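Local atomic coordinates of putative pyridoxal phosphate-dependent transferase (Clostridium difficile, PDB entry 4DQ6), a protein that binds pyridoxal-5'-phosphate and is probably a transferase with the class I and II aminotransferase fold. Residues A[6-11]-A[293-298]; A[19-24]-A[41-46]; A[34-39]-A[376-381]; A[245-250]-A[275-280]; A[347-352]-A[386-391]. One frame throughout, in Å; residues are numbered along the deposited sequence. Where two conformers were deposited one is given.

Contact 1. Residues A[6-11]-A[293-298]; sequences YNFNEI and ESFLEY
The N-terminal arm of this aminotransferase-fold subunit packs on helix 289-313 through a type I beta turn, Asn7 to Glu10, and Phe8 is the residue it presses inward. With CG anti to the carbonyl carbon (chi1 -67°), the Phe8 ring lies beside the helix, its CZ 3.5 Å from Phe295 CA. At the root of the side chain, Phe8 CB sits over the centre of the Tyr298 ring, a CH-pi contact with 3.4 Å to the centroid. The two side chains run past each other in opposite directions, and their rings meet obliquely, planes 34° apart; Phe44 meets Phe8 edge-to-face from the loop 41-46. Ser294 turns its OG to the edges of both Phe8 and Tyr6, lying 3.6 Å from Tyr6 CD2, while that hydroxyl is bonded to Met4 O. Tyr298 extends to the turn, and its hydroxyl is also hydrogen-bonded to Arg376 N. Tyr298 OH donates to Asn9 OD1 at 2.5 Å, on a lone pair in the carbonyl plane.

Contact 2. Residues A[19-24]-A[41-46]; sequences SSKWSE and DMDFKA
A buried charge cluster joins the short helix 20-23 to the loop that runs from strand 35-36 toward helix 48-58. Lys21, CG anti to the backbone N (chi1 -174°) and extended all the way to its tip, spans the gap and meets Asp43 tip to tip. Its NZ forms a salt bridge with Asp43 OD2 at 2.8 Å, coming from above the carboxylate plane, and donates a second bond to the backbone Asp41 O at 3.0 Å. The other carboxylate oxygen takes the indole: Trp22 NE1 donates to the syn lone pair of Asp43 OD1 at 2.7 Å, nearly straight at 163° and in the ring plane, with the ring and carboxylate planes 82° apart. In this aminotransferase-family fold the Asp41 side chain lies about 8 Å from pyridoxal-5'-phosphate, and beside the second subunit, whose Tyr65 N is bonded to Asp41 OD2. Arg14 forms salt bridges with both Asp41 OD1 and Asp43 OD1, which probably helps to keep the two acids ionised. Ser19 is the N-cap of the helix, its OG accepting from Trp22 N. One water ties this cap to the loop: it accepts from Ser19 OG and from Lys21 N at 3.0 Å, and donates to Asp41 OD2 at 2.7 Å.

Contact 3. Residues A[34-39]-A[376-381]; sequences LLPMWV and RSMLEE
Strand 35-36, half of a two-stranded parallel sheet with 352-353 in this aminotransferase fold, packs against the first turns of helix 376-390 mainly through apolar side chains. The main bump is Met378. Its chain leaves the helix with CG anti to the backbone N (chi1 174°) and stays extended, so the terminal methyl is pushed like a peg into a hollow walled by Leu35, Pro36 and Met37. CE lies 4.2 Å from Leu35 CD2 and 4.3 Å from Pro36 CG, while Met37 meets it tip to tip, its SD 3.7 Å from Met378 CE. Met37 is bent at chi2 and chi3 (-70° and -76°), a fold that turns its own methyl across Leu379 at about a right angle, with CE 4.0 Å from Leu379 CD1. At the other end of the strand, Leu35 sends CD1 obliquely across the extended chain of Glu381, whose OE2 has a long, weak ion pair with Arg385. Trp22 and Asp43 also touch the Met378 side chain. The floor of the hollow is polar: Pro36 O, buried here and without a hydrogen-bond partner in the model, lies 3.1 Å from Met378 CE.

Contact 4. Residues A[245-250]-A[275-280]; sequences LQSSYV and CFSLVA
The loop entering strand 248-251 passes close to the first turns of helix 275-287, Leu245 CA coming within 5.1 Å of Ser277 CA, and at Gln246 the backbone turns through positive phi (62°). Ser277 is the hub on the helix side. Its OG, anti to the backbone N (chi1 158°), donates to Gln246 O at 2.9 Å from above the carbonyl plane. Its CB rests 3.3 Å from Leu245 O, while Ser247 CB lies 3.3 Å from Ser277 OG. Just before the helix, Asn273 ND2 is also hydrogen-bonded to Ser277 OG, and Asn274 ND2 donates to Leu245 O. The Ser247 hydroxyl is bonded to Thr281 OG1, one turn further along the helix. On the apolar flank Leu245 puts its CD1 methyl against Ala280 CB, tight at 3.4 Å. Strand 248-251 belongs to the seven-stranded mixed sheet of the aminotransferase fold, where it runs antiparallel to both its neighbours, and Gln246 NE2 reaches Arg272 O of the second subunit. Two successive loop carbonyls, Leu245 O and Gln246 O, are thus satisfied by side chains, Asn274 ND2 and Ser277 OG, rather than by strand pairing.

Contact 5. Residues A[347-352]-A[386-391]; sequences VQKGKV and IKNAIN
Two helix ends meet here in the C-terminal part of the aminotransferase fold: helix 339-350, closing in a wider pi-type turn, and helix 376-390, which finishes the chain. The backbones come very close, Gly350 CA and Ala389 CA being 4.2 Å apart, and Ala389 CB lies against Gly350 N. Next to this close approach, Lys349, extended until it bends at chi4 (-50°), crosses Asn388 at about a right angle and brings its ammonium over the C-terminal end of the helix. NZ donates to Asn388 O at 2.8 Å from above the carbonyl plane, and forms a long salt bridge with the terminal carboxylate, 3.5 Å from Asn391 OXT. Water 3 reinforces that pair, accepting from NZ and donating to OXT at 2.8 Å. The nitrogen of the Asn388 amide is served by water as well: ND2 donates to water 2, which also has a weak bond from Lys349 NZ, and to water 4, which in turn donates to Gly350 O. On the buried side Val352 CG1 touches Ile386 CG1 at 4.1 Å. Asn391 folds back on its own helix end, its ND2 donating to Lys387 O at 2.8 Å with the acceptor in the amide plane.

How the contacts relate
Contacts 2, 3 and 4 are buried, whereas contacts 1 and 5 are only partly so. Contacts 1, 2, 3 and 5 form a connected run: Phe295 packs on Met42 and Phe44, Lys21 O receives the indole N-H of Trp38, and Leu35 N pairs with Lys351 O. Contacts 3 and 5 share helix 376-390, one at its start through methyls, the other at its end through charge and water. Aromatic packing dominates contact 1, and buried ion pairs contact 2. Contact 4 touches none of the others; contact 2 comes nearest, about 18 Å away between centres. It relies on serine hydroxyls and, like contact 2, adjoins the second subunit.

Contact 1. Residues A[6-11]-A[293-298]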
# COMPACT_ATOMS: atom_id res chain seq x y z
N TYR A 6 30.22 0.10 9.39
CA TYR A 6 29.35 -0.68 8.53
C TYR A 6 29.74 -0.65 7.03
O TYR A 6 28.88 -0.92 6.15
CB TYR A 6 27.94 -0.14 8.68
CG TYR A 6 27.41 -0.33 10.09
CD1 TYR A 6 26.83 -1.52 10.46
CD2 TYR A 6 27.51 0.69 11.04
CE1 TYR A 6 26.34 -1.68 11.74
CE2 TYR A 6 27.03 0.54 12.32
CZ TYR A 6 26.43 -0.66 12.65
OH TYR A 6 25.98 -0.82 13.95
N ASN A 7 30.98 -0.25 6.75
CA ASN A 7 31.54 -0.24 5.39
C ASN A 7 30.68 0.58 4.40
O ASN A 7 30.24 0.10 3.37
CB ASN A 7 31.68 -1.66 4.86
CG ASN A 7 32.67 -1.76 3.69
OD1 ASN A 7 33.30 -0.76 3.32
ND2 ASN A 7 32.76 -2.95 3.10
N PHE A 8 30.41 1.82 4.75
CA PHE A 8 29.65 2.69 3.84
C PHE A 8 30.44 3.01 2.58
O PHE A 8 29.86 3.39 1.59
CB PHE A 8 29.26 4.02 4.53
CG PHE A 8 28.25 3.86 5.69
CD1 PHE A 8 26.90 3.63 5.42
CD2 PHE A 8 28.66 3.93 7.00
CE1 PHE A 8 26.00 3.50 6.45
CE2 PHE A 8 27.77 3.78 8.05
CZ PHE A 8 26.45 3.59 7.77
N ASN A 9 31.75 2.73 2.58
CA ASN A 9 32.60 2.99 1.40
C ASN A 9 32.33 1.97 0.26
O ASN A 9 32.63 2.21 -0.93
CB ASN A 9 34.11 2.96 1.76
CG ASN A 9 34.60 4.19 2.53
OD1 ASN A 9 34.12 5.32 2.34
ND2 ASN A 9 35.69 4.00 3.31
N GLU A 10 31.77 0.81 0.61
CA GLU A 10 31.59 -0.26 -0.35
C GLU A 10 30.78 0.19 -1.57
O GLU A 10 29.73 0.72 -1.41
CB GLU A 10 30.85 -1.45 0.32
CG GLU A 10 30.58 -2.63 -0.62
CD GLU A 10 29.98 -3.88 0.05
OE1 GLU A 10 29.36 -3.78 1.13
OE2 GLU A 10 30.13 -4.98 -0.53
N ILE A 11 31.23 -0.07 -2.80
CA ILE A 11 30.28 0.11 -3.95
C ILE A 11 29.14 -0.96 -3.96
O ILE A 11 29.41 -2.12 -3.84
CB ILE A 11 31.03 0.12 -5.31
CG1 ILE A 11 31.93 -1.12 -5.48
CG2 ILE A 11 31.89 1.38 -5.40
CD1 ILE A 11 32.27 -1.50 -6.92
N GLU A 293 23.66 6.15 13.96
CA GLU A 293 24.67 7.10 14.42
C GLU A 293 25.90 7.03 13.48
O GLU A 293 26.50 8.06 13.14
CB GLU A 293 25.02 6.86 15.89
CG GLU A 293 23.90 7.20 16.87
CD GLU A 293 23.48 8.66 16.91
OE1 GLU A 293 24.32 9.58 16.66
OE2 GLU A 293 22.30 8.94 17.22
N SER A 294 26.25 5.83 13.04
CA SER A 294 27.39 5.64 12.13
C SER A 294 27.11 6.25 10.76
O SER A 294 27.97 6.90 10.21
CB SER A 294 27.75 4.17 11.98
OG SER A 294 29.02 3.92 11.32
N PHE A 295 25.86 6.11 10.26
CA PHE A 295 25.47 6.67 9.00
C PHE A 295 25.57 8.20 9.12
O PHE A 295 26.08 8.85 8.20
CB PHE A 295 24.00 6.32 8.65
CG PHE A 295 23.38 7.24 7.64
CD1 PHE A 295 23.72 7.14 6.33
CD2 PHE A 295 22.48 8.23 7.99
CE1 PHE A 295 23.18 7.97 5.37
CE2 PHE A 295 21.93 9.05 7.04
CZ PHE A 295 22.25 8.96 5.74
N LEU A 296 25.14 8.79 10.25
CA LEU A 296 25.14 10.25 10.37
C LEU A 296 26.54 10.81 10.41
O LEU A 296 26.82 11.89 9.88
CB LEU A 296 24.33 10.67 11.56
CG LEU A 296 22.80 10.52 11.50
CD1 LEU A 296 22.25 10.78 12.89
CD2 LEU A 296 22.14 11.44 10.46
N GLU A 297 27.47 10.06 10.97
CA GLU A 297 28.90 10.44 10.88
C GLU A 297 29.47 10.41 9.44
O GLU A 297 30.13 11.32 8.99
CB GLU A 297 29.71 9.53 11.78
CG GLU A 297 29.51 9.87 13.23
CD GLU A 297 30.43 11.00 13.70
OE1 GLU A 297 31.25 11.50 12.89
OE2 GLU A 297 30.33 11.39 14.90
N TYR A 298 29.11 9.34 8.73
CA TYR A 298 29.49 9.21 7.35
C TYR A 298 28.89 10.33 6.47
O TYR A 298 29.56 10.88 5.66
CB TYR A 298 29.15 7.81 6.84
CG TYR A 298 29.85 7.45 5.54
CD1 TYR A 298 31.10 6.93 5.57
CD2 TYR A 298 29.32 7.77 4.28
CE1 TYR A 298 31.80 6.57 4.43
CE2 TYR A 298 30.00 7.40 3.09
CZ TYR A 298 31.26 6.82 3.18
OH TYR A 298 31.91 6.50 1.99

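Contact 2. Residues A[19-24]-A[41-46]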
# COMPACT_ATOMS: atom_id res chain seq x y z
N SER A 19 15.59 -0.54 -9.04
CA SER A 19 15.68 0.73 -8.38
C SER A 19 15.20 1.84 -9.30
O SER A 19 15.72 1.99 -10.40
CB SER A 19 17.14 1.04 -8.02
OG SER A 19 17.30 2.42 -7.65
N SER A 20 14.20 2.60 -8.88
CA SER A 20 13.77 3.75 -9.70
C SER A 20 14.88 4.81 -9.86
O SER A 20 15.06 5.34 -10.94
CB SER A 20 12.52 4.37 -9.14
OG SER A 20 12.73 4.83 -7.83
N LYS A 21 15.68 4.99 -8.81
CA LYS A 21 16.81 5.91 -8.88
C LYS A 21 17.77 5.56 -10.05
O LYS A 21 18.25 6.44 -10.79
CB LYS A 21 17.57 5.90 -7.55
CG LYS A 21 18.70 6.92 -7.43
CD LYS A 21 19.37 6.75 -6.04
CE LYS A 21 20.36 7.85 -5.69
NZ LYS A 21 20.95 7.61 -4.31
N TRP A 22 18.05 4.28 -10.20
CA TRP A 22 18.96 3.80 -11.26
C TRP A 22 18.32 3.46 -12.58
O TRP A 22 19.03 3.38 -13.60
CB TRP A 22 19.73 2.60 -10.72
CG TRP A 22 20.78 2.98 -9.73
CD1 TRP A 22 20.65 3.23 -8.36
CD2 TRP A 22 22.18 3.25 -10.01
NE1 TRP A 22 21.87 3.58 -7.80
CE2 TRP A 22 22.81 3.59 -8.74
CE3 TRP A 22 22.95 3.23 -11.17
CZ2 TRP A 22 24.15 3.89 -8.66
CZ3 TRP A 22 24.31 3.58 -11.07
CH2 TRP A 22 24.88 3.92 -9.84
N SER A 23 17.00 3.27 -12.61
CA SER A 23 16.27 2.71 -13.74
C SER A 23 15.22 3.61 -14.40
O SER A 23 14.79 3.32 -15.50
CB SER A 23 15.56 1.43 -13.30
OG SER A 23 16.56 0.50 -12.95
N GLU A 24 14.79 4.66 -13.73
CA GLU A 24 13.77 5.57 -14.25
C GLU A 24 14.29 6.95 -14.70
O GLU A 24 13.52 7.89 -14.90
CB GLU A 24 12.65 5.79 -13.20
CG GLU A 24 11.77 4.58 -13.12
CD GLU A 24 10.59 4.67 -12.14
OE1 GLU A 24 10.16 5.78 -11.73
OE2 GLU A 24 10.08 3.59 -11.79
N ASP A 41 16.62 8.08 -2.00
CA ASP A 41 16.93 6.85 -1.26
C ASP A 41 18.44 6.75 -1.30
O ASP A 41 19.10 7.51 -1.98
CB ASP A 41 16.17 5.59 -1.73
CG ASP A 41 16.58 5.07 -3.08
OD1 ASP A 41 17.67 5.41 -3.60
OD2 ASP A 41 15.82 4.24 -3.65
N MET A 42 18.99 5.81 -0.55
CA MET A 42 20.41 5.80 -0.37
C MET A 42 21.05 4.69 -1.17
O MET A 42 20.45 3.61 -1.36
CB MET A 42 20.75 5.55 1.11
CG MET A 42 20.00 6.36 2.17
SD MET A 42 20.74 5.82 3.79
CE MET A 42 19.63 6.75 4.89
N ASP A 43 22.30 4.88 -1.58
CA ASP A 43 23.08 3.78 -2.18
C ASP A 43 23.94 3.09 -1.13
O ASP A 43 25.18 2.83 -1.30
CB ASP A 43 23.95 4.28 -3.31
CG ASP A 43 23.13 4.67 -4.52
OD1 ASP A 43 22.60 3.77 -5.21
OD2 ASP A 43 23.03 5.88 -4.81
N PHE A 44 23.25 2.76 -0.06
CA PHE A 44 23.81 2.00 1.03
C PHE A 44 22.94 0.79 1.36
O PHE A 44 21.78 0.81 1.23
CB PHE A 44 23.91 2.81 2.29
CG PHE A 44 24.83 3.97 2.23
CD1 PHE A 44 26.11 3.89 1.70
CD2 PHE A 44 24.41 5.15 2.76
CE1 PHE A 44 26.91 5.03 1.65
CE2 PHE A 44 25.21 6.28 2.78
CZ PHE A 44 26.47 6.21 2.18
N LYS A 45 23.54 -0.30 1.80
CA LYS A 45 22.80 -1.43 2.33
C LYS A 45 22.01 -1.06 3.55
O LYS A 45 22.41 -0.17 4.31
CB LYS A 45 23.76 -2.56 2.70
CG LYS A 45 24.36 -3.21 1.47
CD LYS A 45 25.23 -4.36 1.88
CE LYS A 45 25.77 -5.00 0.63
NZ LYS A 45 26.76 -5.99 1.10
N ALA A 46 20.89 -1.71 3.78
CA ALA A 46 20.13 -1.49 5.00
C ALA A 46 20.93 -1.96 6.17
O ALA A 46 21.82 -2.81 6.00
CB ALA A 46 18.79 -2.26 4.97
O HOH W 1 15.39 3.57 -6.23

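Contact 3. Residues A[34-39]-A[376-381]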
# COMPACT_ATOMS: atom_id res chain seq x y z
N LEU A 34 23.20 7.94 -16.89
CA LEU A 34 23.60 9.01 -16.01
C LEU A 34 24.00 8.47 -14.64
O LEU A 34 23.54 7.44 -14.23
CB LEU A 34 22.43 9.99 -15.84
CG LEU A 34 21.88 10.56 -17.13
CD1 LEU A 34 20.61 11.29 -16.73
CD2 LEU A 34 22.88 11.48 -17.78
N LEU A 35 24.84 9.22 -13.92
CA LEU A 35 25.18 8.92 -12.53
C LEU A 35 24.03 9.52 -11.69
O LEU A 35 23.84 10.71 -11.71
CB LEU A 35 26.51 9.57 -12.13
CG LEU A 35 27.12 9.25 -10.74
CD1 LEU A 35 28.64 9.41 -10.75
CD2 LEU A 35 26.56 10.14 -9.66
N PRO A 36 23.30 8.69 -10.94
CA PRO A 36 22.09 9.21 -10.27
C PRO A 36 22.37 9.81 -8.90
O PRO A 36 22.89 9.14 -8.00
CB PRO A 36 21.22 7.95 -10.16
CG PRO A 36 22.22 6.88 -10.00
CD PRO A 36 23.37 7.22 -10.88
N MET A 37 21.96 11.05 -8.70
CA MET A 37 22.08 11.71 -7.41
C MET A 37 20.79 12.46 -7.10
O MET A 37 20.83 13.56 -6.49
CB MET A 37 23.24 12.72 -7.43
CG MET A 37 24.58 12.14 -7.83
SD MET A 37 25.33 11.02 -6.63
CE MET A 37 25.96 12.17 -5.39
N TRP A 38 19.69 11.87 -7.51
CA TRP A 38 18.43 12.64 -7.55
C TRP A 38 17.49 12.12 -6.49
O TRP A 38 17.49 12.61 -5.35
CB TRP A 38 17.89 12.68 -9.00
CG TRP A 38 17.54 11.33 -9.63
CD1 TRP A 38 18.40 10.25 -9.92
CD2 TRP A 38 16.23 10.91 -10.12
NE1 TRP A 38 17.71 9.22 -10.48
CE2 TRP A 38 16.41 9.57 -10.66
CE3 TRP A 38 14.96 11.49 -10.15
CZ2 TRP A 38 15.37 8.84 -11.19
CZ3 TRP A 38 13.90 10.74 -10.69
CH2 TRP A 38 14.11 9.45 -11.23
N VAL A 39 16.74 11.07 -6.81
CA VAL A 39 15.76 10.45 -5.89
C VAL A 39 16.33 10.25 -4.48
O VAL A 39 17.43 9.67 -4.32
CB VAL A 39 15.36 9.06 -6.48
CG1 VAL A 39 14.90 8.07 -5.39
CG2 VAL A 39 14.35 9.25 -7.60
N ARG A 376 31.52 7.63 -0.62
CA ARG A 376 32.41 8.69 -0.95
C ARG A 376 32.88 8.66 -2.39
O ARG A 376 32.95 9.69 -3.06
CB ARG A 376 33.62 8.73 0.02
CG ARG A 376 34.59 9.87 -0.26
CD ARG A 376 34.01 11.27 -0.16
NE ARG A 376 33.55 11.48 1.19
CZ ARG A 376 34.29 11.89 2.20
NH1 ARG A 376 35.60 12.14 2.05
NH2 ARG A 376 33.77 11.94 3.41
N SER A 377 33.28 7.46 -2.87
CA SER A 377 33.76 7.29 -4.23
C SER A 377 32.73 7.80 -5.27
O SER A 377 33.11 8.39 -6.26
CB SER A 377 34.17 5.82 -4.46
OG SER A 377 35.41 5.55 -3.87
N MET A 378 31.45 7.47 -5.05
CA MET A 378 30.39 7.85 -5.97
C MET A 378 30.13 9.36 -5.90
O MET A 378 29.93 10.02 -6.90
CB MET A 378 29.11 7.10 -5.61
CG MET A 378 27.90 7.52 -6.41
SD MET A 378 26.55 6.34 -6.18
CE MET A 378 25.19 7.30 -6.89
N LEU A 379 30.18 9.89 -4.70
CA LEU A 379 30.05 11.34 -4.49
C LEU A 379 31.15 12.12 -5.19
O LEU A 379 30.91 13.08 -5.91
CB LEU A 379 30.03 11.65 -2.99
CG LEU A 379 29.98 13.14 -2.63
CD1 LEU A 379 28.84 13.98 -3.30
CD2 LEU A 379 29.92 13.32 -1.11
N GLU A 380 32.38 11.65 -5.04
CA GLU A 380 33.53 12.26 -5.78
C GLU A 380 33.28 12.26 -7.29
O GLU A 380 33.48 13.24 -7.98
CB GLU A 380 34.91 11.66 -5.45
CG GLU A 380 35.89 12.07 -6.55
CD GLU A 380 37.32 11.58 -6.41
OE1 GLU A 380 37.59 10.36 -6.45
OE2 GLU A 380 38.18 12.47 -6.32
N GLU A 381 32.86 11.11 -7.82
CA GLU A 381 32.58 11.01 -9.22
C GLU A 381 31.49 11.98 -9.65
O GLU A 381 31.58 12.58 -10.70
CB GLU A 381 32.24 9.53 -9.59
CG GLU A 381 32.32 9.20 -11.04
CD GLU A 381 31.67 7.86 -11.32
OE1 GLU A 381 32.04 6.89 -10.63
OE2 GLU A 381 30.80 7.78 -12.22

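Contact 4. Residues A[245-250]-A[275-280]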
# COMPACT_ATOMS: atom_id res chain seq x y z
N LEU A 245 10.01 -0.93 1.26
CA LEU A 245 9.17 -1.78 2.11
C LEU A 245 7.82 -1.14 2.42
O LEU A 245 6.90 -1.85 2.73
CB LEU A 245 9.88 -2.20 3.40
CG LEU A 245 11.25 -2.83 3.21
CD1 LEU A 245 11.87 -3.31 4.52
CD2 LEU A 245 11.12 -4.00 2.26
N GLN A 246 7.71 0.19 2.28
CA GLN A 246 6.45 0.98 2.47
C GLN A 246 5.90 0.90 3.89
O GLN A 246 5.35 -0.15 4.35
CB GLN A 246 5.40 0.57 1.45
CG GLN A 246 5.96 0.57 0.05
CD GLN A 246 4.97 0.23 -1.04
OE1 GLN A 246 4.02 -0.54 -0.84
NE2 GLN A 246 5.22 0.78 -2.22
N SER A 247 6.32 1.83 4.68
CA SER A 247 5.83 1.92 6.05
C SER A 247 5.91 3.34 6.49
O SER A 247 6.95 3.97 6.36
CB SER A 247 6.79 1.11 6.94
OG SER A 247 6.54 1.26 8.36
N SER A 248 4.83 3.87 7.08
CA SER A 248 4.88 5.17 7.69
C SER A 248 3.77 5.20 8.74
O SER A 248 2.96 4.27 8.88
CB SER A 248 4.73 6.27 6.69
OG SER A 248 3.39 6.36 6.26
N TYR A 249 3.74 6.26 9.53
CA TYR A 249 2.72 6.41 10.56
C TYR A 249 2.34 7.87 10.70
O TYR A 249 3.11 8.76 10.35
CB TYR A 249 3.16 5.77 11.89
CG TYR A 249 4.49 6.25 12.41
CD1 TYR A 249 5.66 5.58 12.02
CD2 TYR A 249 4.62 7.35 13.29
CE1 TYR A 249 6.90 5.95 12.47
CE2 TYR A 249 5.90 7.72 13.75
CZ TYR A 249 7.02 7.03 13.31
OH TYR A 249 8.26 7.42 13.77
N VAL A 250 1.13 8.09 11.22
CA VAL A 250 0.61 9.37 11.54
C VAL A 250 0.31 9.39 13.01
O VAL A 250 -0.26 8.43 13.57
CB VAL A 250 -0.66 9.54 10.70
CG1 VAL A 250 -1.09 11.02 10.76
CG2 VAL A 250 -0.48 9.18 9.24
N CYS A 275 4.02 -7.95 5.11
CA CYS A 275 4.66 -8.73 6.17
C CYS A 275 6.08 -8.30 6.42
O CYS A 275 6.60 -8.54 7.53
CB CYS A 275 4.58 -10.20 5.86
SG CYS A 275 5.27 -10.76 4.33
N PHE A 276 6.73 -7.75 5.41
CA PHE A 276 8.14 -7.37 5.55
C PHE A 276 8.30 -5.99 6.19
O PHE A 276 9.18 -5.76 7.00
CB PHE A 276 8.86 -7.53 4.23
CG PHE A 276 9.04 -8.96 3.82
CD1 PHE A 276 9.83 -9.80 4.61
CD2 PHE A 276 8.49 -9.53 2.66
CE1 PHE A 276 10.06 -11.12 4.27
CE2 PHE A 276 8.68 -10.89 2.33
CZ PHE A 276 9.52 -11.69 3.15
N SER A 277 7.49 -5.04 5.78
CA SER A 277 7.44 -3.77 6.43
C SER A 277 7.24 -3.88 7.95
O SER A 277 7.84 -3.16 8.75
CB SER A 277 6.27 -2.97 5.77
OG SER A 277 5.75 -1.97 6.52
N LEU A 278 6.35 -4.80 8.35
CA LEU A 278 6.05 -4.97 9.76
C LEU A 278 7.30 -5.26 10.57
O LEU A 278 7.59 -4.60 11.58
CB LEU A 278 5.11 -6.14 9.99
CG LEU A 278 4.58 -6.20 11.41
CD1 LEU A 278 3.34 -5.29 11.50
CD2 LEU A 278 4.19 -7.63 11.79
N VAL A 279 8.04 -6.24 10.10
CA VAL A 279 9.22 -6.67 10.88
C VAL A 279 10.39 -5.72 10.76
O VAL A 279 11.12 -5.51 11.73
CB VAL A 279 9.66 -8.14 10.58
CG1 VAL A 279 8.55 -9.16 10.84
CG2 VAL A 279 10.30 -8.23 9.21
N ALA A 280 10.55 -5.10 9.58
CA ALA A 280 11.65 -4.14 9.37
C ALA A 280 11.48 -2.89 10.20
O ALA A 280 12.46 -2.30 10.65
CB ALA A 280 11.85 -3.82 7.90

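Contact 5. Residues A[347-352]-A[386-391]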
# COMPACT_ATOMS: atom_id res chain seq x y z
N VAL A 347 22.93 16.98 -17.78
CA VAL A 347 22.59 15.68 -18.38
C VAL A 347 23.51 15.33 -19.57
O VAL A 347 24.05 14.24 -19.62
CB VAL A 347 21.12 15.59 -18.84
CG1 VAL A 347 20.90 14.27 -19.58
CG2 VAL A 347 20.18 15.74 -17.66
N GLN A 348 23.67 16.27 -20.51
CA GLN A 348 24.32 15.99 -21.80
C GLN A 348 25.82 15.96 -21.66
O GLN A 348 26.49 15.08 -22.21
CB GLN A 348 23.90 17.04 -22.83
CG GLN A 348 22.42 16.94 -23.14
CD GLN A 348 21.82 18.15 -23.84
OE1 GLN A 348 22.52 19.02 -24.36
NE2 GLN A 348 20.48 18.22 -23.80
N LYS A 349 26.36 16.94 -20.94
CA LYS A 349 27.80 17.09 -20.75
C LYS A 349 28.33 16.44 -19.49
O LYS A 349 29.28 15.69 -19.53
CB LYS A 349 28.20 18.57 -20.83
CG LYS A 349 29.70 18.78 -21.03
CD LYS A 349 29.99 20.29 -21.18
CE LYS A 349 31.43 20.59 -21.57
NZ LYS A 349 32.35 19.86 -20.67
N GLY A 350 27.71 16.71 -18.35
CA GLY A 350 28.09 16.03 -17.10
C GLY A 350 27.76 14.55 -17.03
O GLY A 350 28.47 13.78 -16.41
N LYS A 351 26.64 14.18 -17.64
CA LYS A 351 26.05 12.83 -17.51
C LYS A 351 25.76 12.52 -16.02
O LYS A 351 26.10 11.48 -15.49
CB LYS A 351 26.92 11.76 -18.13
CG LYS A 351 27.23 11.92 -19.61
CD LYS A 351 27.59 10.58 -20.25
CE LYS A 351 28.77 9.87 -19.58
NZ LYS A 351 29.13 8.50 -20.11
N VAL A 352 25.09 13.45 -15.38
CA VAL A 352 24.76 13.31 -13.96
C VAL A 352 23.32 13.77 -13.77
O VAL A 352 22.88 14.68 -14.44
CB VAL A 352 25.78 14.10 -13.07
CG1 VAL A 352 25.75 15.59 -13.39
CG2 VAL A 352 25.60 13.78 -11.58
N ILE A 386 29.88 17.18 -12.36
CA ILE A 386 29.26 18.47 -12.28
C ILE A 386 30.29 19.51 -12.73
O ILE A 386 29.99 20.37 -13.54
CB ILE A 386 28.76 18.76 -10.85
CG1 ILE A 386 27.57 17.84 -10.52
CG2 ILE A 386 28.34 20.21 -10.72
CD1 ILE A 386 27.21 17.66 -9.05
N LYS A 387 31.52 19.38 -12.26
CA LYS A 387 32.60 20.31 -12.68
C LYS A 387 32.81 20.24 -14.22
O LYS A 387 32.93 21.27 -14.89
CB LYS A 387 33.88 19.99 -11.90
CG LYS A 387 35.06 20.92 -12.17
CD LYS A 387 36.20 20.59 -11.22
CE LYS A 387 36.96 19.30 -11.51
NZ LYS A 387 38.21 19.20 -10.67
N ASN A 388 32.76 19.04 -14.79
CA ASN A 388 32.84 18.93 -16.25
C ASN A 388 31.66 19.63 -16.93
O ASN A 388 31.83 20.34 -17.92
CB ASN A 388 32.86 17.47 -16.68
CG ASN A 388 33.09 17.33 -18.19
OD1 ASN A 388 34.00 17.96 -18.73
ND2 ASN A 388 32.25 16.57 -18.86
N ALA A 389 30.45 19.42 -16.43
CA ALA A 389 29.27 20.04 -17.00
C ALA A 389 29.38 21.55 -17.09
O ALA A 389 28.93 22.14 -18.08
CB ALA A 389 28.03 19.66 -16.20
N ILE A 390 29.95 22.20 -16.06
CA ILE A 390 29.86 23.66 -15.96
C ILE A 390 31.11 24.36 -16.48
O ILE A 390 31.19 25.59 -16.45
CB ILE A 390 29.50 24.11 -14.53
CG1 ILE A 390 30.69 23.93 -13.58
CG2 ILE A 390 28.28 23.36 -14.06
CD1 ILE A 390 30.40 24.45 -12.18
N ASN A 391 32.05 23.55 -16.99
CA ASN A 391 33.32 23.99 -17.58
C ASN A 391 33.42 23.43 -18.99
O ASN A 391 32.63 23.82 -19.86
CB ASN A 391 34.49 23.49 -16.73
CG ASN A 391 34.66 24.29 -15.45
OD1 ASN A 391 35.21 25.38 -15.48
ND2 ASN A 391 34.20 23.75 -14.31
OXT ASN A 391 34.23 22.54 -19.31
O HOH W 2 32.64 16.80 -21.94
O HOH W 3 35.03 21.21 -21.62
O HOH W 4 31.12 14.38 -17.12